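Long-range contacts in putative 6-phosphogluconolactonase (Neisseria gonorrhoeae, PDB 3LHI), which probably hydrolyses 6-phosphogluconolactone to 6-phosphogluconate, the second step of the oxidative pentose phosphate pathway: residues A[35-40]-A[127-132]; A[101-106]-A[115-120]; A[148-153]-A[163-168]. All blocks are in the same frame, centred on the assembly; numbering follows the deposited sequence.

In the fold
Contact 1 is buried in the core, where strands 36-40 and 130-133 run side by side in the main sheet. Strand 163-166 of contact 3 belongs to the same mixed sheet. Contacts 2 and 3 are partly buried, their centres about 17 and 16 Å from the centre of the chain. Contact 1 is held by backbone hydrogen bonds, one aspartate carboxylate and apolar side chains. Contact 2 joins a loop to helix 114-124 around one tyrosine ring, with a water as its polar link. Contact 3 ties a helix start to strand 163-166 through a side-chain amide. Contacts 2 and 3 touch where Val118 packs on His165. Contact 2 falls within the chain loop that contact 1 closes.

Contact 1 of 3, residues A[35-40]-A[127-132]; sequences GAVLAV and QPDVLI
Asp129 and Val37 grip each other through both backbone and side chain. Asp129 OD2 accepts from Val37 N at 2.8 Å, met on the anti side of the carboxylate. With chi1 at -60°, CG of Asp129 lies beside its own backbone N, on the side where OD2 meets Val37 N. The other oxygen, OD1, forms a salt bridge with Lys33 of helix 11-33, so the carboxylate joins the helix end to the strand. Val37 O takes two donors, Asp129 N at 2.8 Å and Val130 N at 3.1 Å. The regular ladder follows. Ala39 N donates to Val130 O at 2.9 Å, and Ile132 N to Ala39 O, also at 2.9 Å.

Side chains pack on both faces of the sheet. On the face of Leu38 and Val130, CD1 of Leu38 meets Val130 CG1 at 3.9 Å and crosses the end of Ile132. The Ile132 contact is very short, but Ile132 has two conformers, so its closeness is doubtful. Helices 11-33 and 47-54 cover this side. On the other face, Ala39 CB touches both Pro128 CG at 3.7 Å and Leu131 CD1 at 3.8 Å, with Met178 of strand 175-178 packing against all three residues. The strands run nearly parallel, 10° apart, and strand 36-40 also pairs with strand 63-71. This is the parallel core of a Rossmann-like alpha/beta sheet, in keeping with the family's clan.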
loop_
_atom_site.group_PDB
_atom_site.type_symbol
_atom_site.label_atom_id
_atom_site.label_comp_id
_atom_site.label_asym_id
_atom_site.label_seq_id
_atom_site.Cartn_x
_atom_site.Cartn_y
_atom_site.Cartn_z
ATOM N N GLY A 35 -7.472 -16.956 -7.614
ATOM C CA GLY A 35 -7.725 -15.902 -6.638
ATOM C C GLY A 35 -6.534 -15.009 -6.604
ATOM O O GLY A 35 -5.463 -15.343 -7.067
ATOM N N ALA A 36 -6.766 -13.788 -6.097
ATOM C CA ALA A 36 -5.690 -12.796 -5.988
ATOM C C ALA A 36 -5.950 -11.927 -4.803
ATOM O O ALA A 36 -7.116 -11.750 -4.412
ATOM C CB ALA A 36 -5.602 -11.953 -7.245
ATOM N N VAL A 37 -4.891 -11.385 -4.225
ATOM C CA VAL A 37 -4.975 -10.381 -3.146
ATOM C C VAL A 37 -4.223 -9.138 -3.592
ATOM O O VAL A 37 -3.049 -9.207 -3.985
ATOM C CB VAL A 37 -4.463 -10.918 -1.822
ATOM C CG1 VAL A 37 -4.417 -9.775 -0.739
ATOM C CG2 VAL A 37 -5.314 -12.108 -1.370
ATOM N N LEU A 38 -4.934 -8.000 -3.548
ATOM C CA LEU A 38 -4.394 -6.688 -3.888
ATOM C C LEU A 38 -4.311 -5.842 -2.593
ATOM O O LEU A 38 -5.319 -5.729 -1.850
ATOM C CB LEU A 38 -5.420 -5.999 -4.806
ATOM C CG LEU A 38 -5.192 -4.516 -5.139
ATOM C CD1 LEU A 38 -3.917 -4.382 -5.993
ATOM C CD2 LEU A 38 -6.378 -3.875 -5.836
ATOM N N ALA A 39 -3.151 -5.239 -2.333
ATOM C CA ALA A 39 -3.001 -4.291 -1.226
ATOM C C ALA A 39 -2.733 -2.920 -1.858
ATOM O O ALA A 39 -1.884 -2.775 -2.734
ATOM C CB ALA A 39 -1.838 -4.714 -0.279
ATOM N N VAL A 40 -3.482 -1.908 -1.396
ATOM C CA VAL A 40 -3.327 -0.545 -1.875
ATOM C C VAL A 40 -2.952 0.400 -0.730
ATOM O O VAL A 40 -3.200 0.125 0.438
ATOM C CB VAL A 40 -4.632 -0.043 -2.570
ATOM C CG1 VAL A 40 -4.992 -0.980 -3.758
ATOM C CG2 VAL A 40 -5.807 0.056 -1.577
ATOM N N GLN A 127 -1.048 -12.737 2.411
ATOM C CA GLN A 127 0.037 -12.200 1.636
ATOM C C GLN A 127 -0.476 -11.636 0.299
ATOM O O GLN A 127 -1.061 -12.387 -0.495
ATOM C CB GLN A 127 1.090 -13.274 1.331
ATOM C CG GLN A 127 2.256 -12.841 0.450
ATOM C CD GLN A 127 3.218 -11.919 1.149
ATOM O OE1 GLN A 127 3.883 -12.366 2.113
ATOM N NE2 GLN A 127 3.374 -10.645 0.641
ATOM N N PRO A 128 -0.252 -10.351 0.029
ATOM C CA PRO A 128 -0.681 -9.854 -1.254
ATOM C C PRO A 128 0.048 -10.424 -2.437
ATOM O O PRO A 128 1.238 -10.731 -2.315
ATOM C CB PRO A 128 -0.503 -8.336 -1.158
ATOM C CG PRO A 128 -0.496 -8.090 0.311
ATOM C CD PRO A 128 0.132 -9.289 0.939
ATOM N N ASP A 129 -0.649 -10.547 -3.574
ATOM C CA ASP A 129 -0.032 -10.855 -4.851
ATOM C C ASP A 129 0.430 -9.593 -5.544
ATOM O O ASP A 129 1.415 -9.583 -6.285
ATOM C CB ASP A 129 -1.018 -11.571 -5.742
ATOM C CG ASP A 129 -1.464 -12.847 -5.132
ATOM O OD1 ASP A 129 -0.546 -13.712 -4.919
ATOM O OD2 ASP A 129 -2.663 -13.010 -4.825
ATOM N N VAL A 130 -0.325 -8.500 -5.343
ATOM C CA VAL A 130 -0.059 -7.206 -6.005
ATOM C C VAL A 130 -0.166 -6.130 -4.927
ATOM O O VAL A 130 -1.157 -6.116 -4.177
ATOM C CB VAL A 130 -1.042 -6.932 -7.167
ATOM C CG1 VAL A 130 -0.716 -5.574 -7.838
ATOM C CG2 VAL A 130 -1.008 -8.077 -8.201
ATOM N N LEU A 131 0.830 -5.272 -4.849
ATOM C CA LEU A 131 0.885 -4.182 -3.859
ATOM C C LEU A 131 1.136 -2.883 -4.596
ATOM O O LEU A 131 2.020 -2.813 -5.453
ATOM C CB LEU A 131 2.035 -4.459 -2.882
ATOM C CG LEU A 131 2.492 -3.316 -1.991
ATOM C CD1 LEU A 131 1.387 -2.854 -0.989
ATOM C CD2 LEU A 131 3.754 -3.761 -1.209
ATOM N N ILE A 132 0.356 -1.845 -4.292
ATOM C CA ILE A 132 0.686 -0.493 -4.754
ATOM C C ILE A 132 1.043 0.357 -3.528
ATOM O O ILE A 132 0.249 0.540 -2.592
ATOM C CB ILE A 132 -0.401 0.212 -5.607
ATOM C CG1 ILE A 132 -0.848 -0.643 -6.795
ATOM C CG2 ILE A 132 0.130 1.588 -6.095
ATOM C CD1 ILE A 132 -1.866 -1.671 -6.455
#

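Contact 2 of 3, residues A[101-106]-A[115-120]; sequences PMVEDG and DAVVDY
Tyr120 lays its ring against the 101-106 loop, and Glu104 and Pro101 make the closest approaches to it. Glu104 CB stands over one ring face, offset toward the rim, 3.9 Å from the centroid in a CH-pi contact. CG of Glu104 is anti to its backbone N (chi1 -167°), and the chain beyond is extended across the ring. The carboxylate lies almost flat to the ring, the planes 12° apart, with CD 3.7 Å from Tyr120 CE2. Pro101 crosses Tyr120 at about a right angle. Its CG comes to 3.4 Å from Tyr120 OH. Met102 O lies near the ring plane, at the edge, 4.1 Å from Tyr120 CD1. This carbonyl is buried here and has no hydrogen-bonding partner in the model.

A loop after strand 98-99 is thus packed onto the next helix, 114-124, within the alpha/beta fold. One turn before Tyr120 on this helix, Val117 CG1 meets Val103 CG2 at 4.2 Å. A water bridges the two segments at the far end of the ring. It accepts from Asp105 N at 2.9 Å and pairs with Tyr120 OH at 3.2 Å. The Asp105 carboxylate is held by a salt bridge to Arg86 and a hydrogen bond to Thr75. In one of its two conformers, selenomethionine Met102 touches strands 63-71, 163-166 and 175-178. The Tyr120 ring also meets that of His124, planes at about 45°.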
loop_
_atom_site.group_PDB
_atom_site.type_symbol
_atom_site.label_atom_id
_atom_site.label_comp_id
_atom_site.label_asym_id
_atom_site.label_seq_id
_atom_site.Cartn_x
_atom_site.Cartn_y
_atom_site.Cartn_z
ATOM N N PRO A 101 -10.013 -6.696 6.243
ATOM C CA PRO A 101 -9.918 -5.520 7.107
ATOM C C PRO A 101 -8.613 -5.379 7.831
ATOM O O PRO A 101 -7.944 -6.394 8.168
ATOM C CB PRO A 101 -11.044 -5.727 8.088
ATOM C CG PRO A 101 -11.086 -7.221 8.243
ATOM C CD PRO A 101 -10.915 -7.731 6.821
HETATM N N MSE A 102 -8.287 -4.127 8.126
HETATM C CA MSE A 102 -7.160 -3.741 8.947
HETATM C C MSE A 102 -7.590 -3.195 10.333
HETATM O O MSE A 102 -6.901 -3.389 11.329
HETATM C CB MSE A 102 -6.331 -2.696 8.199
HETATM C CG MSE A 102 -5.551 -3.212 6.980
HETATM SE SE MSE A 102 -3.919 -4.148 7.521
HETATM C CE MSE A 102 -2.630 -2.646 7.282
ATOM N N VAL A 103 -8.712 -2.476 10.350
ATOM C CA VAL A 103 -9.402 -1.953 11.548
ATOM C C VAL A 103 -10.834 -2.450 11.470
ATOM O O VAL A 103 -11.486 -2.422 10.398
ATOM C CB VAL A 103 -9.364 -0.380 11.577
ATOM C CG1 VAL A 103 -10.219 0.186 12.704
ATOM C CG2 VAL A 103 -7.933 0.080 11.797
ATOM N N GLU A 104 -11.362 -2.910 12.614
ATOM C CA GLU A 104 -12.709 -3.451 12.689
ATOM C C GLU A 104 -13.758 -2.355 12.590
ATOM O O GLU A 104 -13.661 -1.357 13.310
ATOM C CB GLU A 104 -12.844 -4.210 14.028
ATOM C CG GLU A 104 -14.070 -5.081 14.111
ATOM C CD GLU A 104 -14.099 -5.993 15.330
ATOM O OE1 GLU A 104 -13.188 -5.886 16.175
ATOM O OE2 GLU A 104 -15.051 -6.799 15.381
ATOM N N ASP A 105 -14.761 -2.561 11.747
ATOM C CA ASP A 105 -15.899 -1.643 11.657
ATOM C C ASP A 105 -16.669 -1.598 12.979
ATOM O O ASP A 105 -16.786 -2.621 13.668
ATOM C CB ASP A 105 -16.868 -2.073 10.557
ATOM C CG ASP A 105 -16.316 -1.921 9.158
ATOM O OD1 ASP A 105 -15.494 -0.989 8.934
ATOM O OD2 ASP A 105 -16.759 -2.715 8.305
ATOM N N GLY A 106 -17.204 -0.432 13.303
ATOM C CA GLY A 106 -18.063 -0.282 14.469
ATOM C C GLY A 106 -17.365 0.031 15.762
ATOM O O GLY A 106 -18.012 0.275 16.776
ATOM N N ASP A 115 -2.320 -2.634 20.114
ATOM C CA ASP A 115 -1.860 -4.027 20.173
ATOM C C ASP A 115 -2.987 -4.972 19.744
ATOM O O ASP A 115 -2.776 -5.950 19.002
ATOM C CB ASP A 115 -1.425 -4.418 21.602
ATOM C CG ASP A 115 -0.135 -3.763 22.026
ATOM O OD1 ASP A 115 0.573 -3.209 21.162
ATOM O OD2 ASP A 115 0.182 -3.854 23.240
ATOM N N ALA A 116 -4.190 -4.676 20.219
ATOM C CA ALA A 116 -5.369 -5.490 19.890
ATOM C C ALA A 116 -5.701 -5.293 18.423
ATOM O O ALA A 116 -6.123 -6.219 17.774
ATOM C CB ALA A 116 -6.555 -5.095 20.776
ATOM N N VAL A 117 -5.522 -4.075 17.904
ATOM C CA VAL A 117 -5.782 -3.815 16.490
ATOM C C VAL A 117 -4.836 -4.650 15.595
ATOM O O VAL A 117 -5.260 -5.246 14.610
ATOM C CB VAL A 117 -5.721 -2.306 16.194
ATOM C CG1 VAL A 117 -5.713 -2.052 14.661
ATOM C CG2 VAL A 117 -6.907 -1.574 16.900
ATOM N N VAL A 118 -3.561 -4.659 15.936
ATOM C CA VAL A 118 -2.610 -5.452 15.152
ATOM C C VAL A 118 -2.963 -6.926 15.212
ATOM O O VAL A 118 -2.927 -7.631 14.208
ATOM C CB VAL A 118 -1.156 -5.214 15.537
ATOM C CG1 VAL A 118 -0.249 -6.193 14.767
ATOM C CG2 VAL A 118 -0.778 -3.780 15.222
ATOM N N ASP A 119 -3.342 -7.402 16.385
ATOM C CA ASP A 119 -3.715 -8.796 16.504
ATOM C C ASP A 119 -4.913 -9.164 15.635
ATOM O O ASP A 119 -4.897 -10.198 14.962
ATOM C CB ASP A 119 -3.866 -9.179 17.970
ATOM C CG ASP A 119 -2.478 -9.352 18.660
ATOM O OD1 ASP A 119 -1.350 -9.346 17.993
ATOM O OD2 ASP A 119 -2.527 -9.489 19.879
ATOM N N TYR A 120 -5.927 -8.292 15.599
ATOM C CA TYR A 120 -7.115 -8.478 14.754
ATOM C C TYR A 120 -6.684 -8.488 13.288
ATOM O O TYR A 120 -7.067 -9.382 12.544
ATOM C CB TYR A 120 -8.146 -7.359 15.023
ATOM C CG TYR A 120 -9.300 -7.253 14.054
ATOM C CD1 TYR A 120 -9.199 -6.448 12.911
ATOM C CD2 TYR A 120 -10.474 -7.926 14.277
ATOM C CE1 TYR A 120 -10.250 -6.338 12.008
ATOM C CE2 TYR A 120 -11.525 -7.835 13.391
ATOM C CZ TYR A 120 -11.393 -7.042 12.234
ATOM O OH TYR A 120 -12.439 -6.915 11.339
HETATM O O HOH W 1 -14.666 -4.982 10.147
#

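Contact 3 of 3, residues A[148-153]-A[163-168]; sequences APQFQT and LVHTTP
A helix start is fastened here to the end of a strand. Gln150 is the N-cap residue of helix 151-155, and its side-chain amide binds Thr167, just past strand 163-166. The chain reaches the helix through a type I beta turn from Ala148 to Phe151, closed by Phe151 N to Ala148 O at 3.1 Å.

The Gln150 amide uses both of its ends on one residue. OE1 accepts from Thr167 N at 2.9 Å. The donor stands above the carbonyl plane, 36° out of it, and meets the oxygen well to the side of the C=O bond. NE2 gives a hydrogen to Thr167 OG1 at 2.9 Å. That bond is nearly straight, at 174°, and its acceptor lies in the amide plane. CG of Gln150 is anti to its carbonyl carbon, and the chain bends at chi2 (91°), where CD swings round toward Thr167. CG passes His165 O at 3.2 Å on the way. NE2 also lies over one face of the His165 ring, offset toward the rim.

Smaller contacts flank the amide. Ala148 CA makes a CA-H...O contact with Thr167 O at 3.2 Å. Pro149 crosses the Thr167 side chain at about a right angle. Farther along the helix, Thr153 CG2 packs on Val164 CG2, a less certain contact because Val164 has two conformers.

Glu174 OE1 binds both Thr167 OG1 and His165 NE2, tying the two side chains together beside Gln150. Thr166 OG1 is held by Ser143 O. Strand 163-166 pairs antiparallel with strand 175-178, and His165 also rests on Pro114 of helix 114-124.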
loop_
_atom_site.group_PDB
_atom_site.type_symbol
_atom_site.label_atom_id
_atom_site.label_comp_id
_atom_site.label_asym_id
_atom_site.label_seq_id
_atom_site.Cartn_x
_atom_site.Cartn_y
_atom_site.Cartn_z
ATOM N N ALA A 148 9.833 6.428 13.443
ATOM C CA ALA A 148 9.034 5.560 14.273
ATOM C C ALA A 148 9.917 4.813 15.283
ATOM O O ALA A 148 10.868 4.169 14.855
ATOM C CB ALA A 148 8.273 4.517 13.386
ATOM N N PRO A 149 9.515 4.748 16.554
ATOM C CA PRO A 149 10.316 3.937 17.494
ATOM C C PRO A 149 10.279 2.454 17.189
ATOM O O PRO A 149 11.158 1.724 17.617
ATOM C CB PRO A 149 9.626 4.180 18.837
ATOM C CG PRO A 149 8.646 5.205 18.650
ATOM C CD PRO A 149 8.483 5.562 17.217
ATOM N N GLN A 150 9.297 2.022 16.422
ATOM C CA GLN A 150 9.110 0.642 16.015
ATOM C C GLN A 150 9.827 0.303 14.691
ATOM O O GLN A 150 9.620 -0.762 14.130
ATOM C CB GLN A 150 7.622 0.275 15.941
ATOM C CG GLN A 150 6.824 0.711 17.157
ATOM C CD GLN A 150 6.205 2.100 17.024
ATOM O OE1 GLN A 150 6.650 2.916 16.200
ATOM N NE2 GLN A 150 5.175 2.366 17.820
ATOM N N PHE A 151 10.676 1.197 14.191
ATOM C CA PHE A 151 11.338 0.982 12.899
ATOM C C PHE A 151 12.127 -0.306 12.863
ATOM O O PHE A 151 12.038 -1.056 11.896
ATOM C CB PHE A 151 12.241 2.165 12.562
ATOM C CG PHE A 151 12.758 2.179 11.186
ATOM C CD1 PHE A 151 13.928 1.501 10.808
ATOM C CD2 PHE A 151 12.063 2.852 10.212
ATOM C CE1 PHE A 151 14.358 1.522 9.483
ATOM C CE2 PHE A 151 12.516 2.873 8.943
ATOM C CZ PHE A 151 13.617 2.233 8.545
ATOM N N GLN A 152 12.906 -0.627 13.896
ATOM C CA GLN A 152 13.662 -1.876 13.889
ATOM C C GLN A 152 12.758 -3.099 13.826
ATOM O O GLN A 152 13.107 -4.082 13.170
ATOM C CB GLN A 152 14.606 -1.979 15.102
ATOM C CG GLN A 152 15.767 -0.958 15.073
ATOM C CD GLN A 152 16.669 -1.174 13.937
ATOM O OE1 GLN A 152 16.863 -0.284 13.096
ATOM N NE2 GLN A 152 17.318 -2.357 13.910
ATOM N N THR A 153 11.610 -3.062 14.485
ATOM C CA THR A 153 10.623 -4.158 14.357
ATOM C C THR A 153 10.093 -4.243 12.921
ATOM O O THR A 153 9.989 -5.338 12.376
ATOM C CB THR A 153 9.480 -4.016 15.368
ATOM O OG1 THR A 153 10.021 -4.042 16.710
ATOM C CG2 THR A 153 8.409 -5.117 15.219
ATOM N N LEU A 163 2.628 -7.570 9.766
ATOM C CA LEU A 163 2.053 -6.272 10.116
ATOM C C LEU A 163 2.674 -5.813 11.424
ATOM O O LEU A 163 2.996 -6.643 12.307
ATOM C CB LEU A 163 0.528 -6.342 10.283
ATOM C CG LEU A 163 -0.247 -6.766 9.052
ATOM C CD1 LEU A 163 -1.765 -6.937 9.351
ATOM C CD2 LEU A 163 -0.060 -5.804 7.870
ATOM N N VAL A 164 2.825 -4.509 11.557
ATOM C CA VAL A 164 3.523 -3.871 12.685
ATOM C C VAL A 164 2.783 -2.555 13.058
ATOM O O VAL A 164 2.365 -1.807 12.179
ATOM C CB VAL A 164 5.008 -3.560 12.318
ATOM C CG1 VAL A 164 5.081 -2.675 11.066
ATOM C CG2 VAL A 164 5.761 -2.929 13.512
ATOM N N HIS A 165 2.652 -2.291 14.358
ATOM C CA HIS A 165 2.202 -0.984 14.863
ATOM C C HIS A 165 3.345 -0.006 14.776
ATOM O O HIS A 165 4.421 -0.248 15.311
ATOM C CB HIS A 165 1.747 -1.152 16.308
ATOM C CG HIS A 165 1.555 0.129 17.052
ATOM N ND1 HIS A 165 1.870 0.243 18.399
ATOM C CD2 HIS A 165 1.179 1.361 16.635
ATOM C CE1 HIS A 165 1.599 1.490 18.768
ATOM N NE2 HIS A 165 1.218 2.188 17.714
ATOM N N THR A 166 3.124 1.131 14.145
ATOM C CA THR A 166 4.111 2.187 14.083
ATOM C C THR A 166 3.503 3.518 14.562
ATOM O O THR A 166 2.294 3.761 14.481
ATOM C CB THR A 166 4.753 2.390 12.726
ATOM O OG1 THR A 166 3.745 2.872 11.833
ATOM C CG2 THR A 166 5.351 1.098 12.164
ATOM N N THR A 167 4.357 4.344 15.144
ATOM C CA THR A 167 4.042 5.711 15.550
ATOM C C THR A 167 4.832 6.630 14.606
ATOM O O THR A 167 6.066 6.618 14.579
ATOM C CB THR A 167 4.502 5.965 17.019
ATOM O OG1 THR A 167 3.897 5.024 17.873
ATOM C CG2 THR A 167 4.166 7.415 17.435
ATOM N N PRO A 168 4.138 7.458 13.767
ATOM C CA PRO A 168 4.868 8.171 12.752
ATOM C C PRO A 168 5.820 9.260 13.268
ATOM O O PRO A 168 6.793 9.561 12.583
ATOM C CB PRO A 168 3.753 8.792 11.908
ATOM C CG PRO A 168 2.620 7.864 12.044
ATOM C CD PRO A 168 2.674 7.438 13.492
#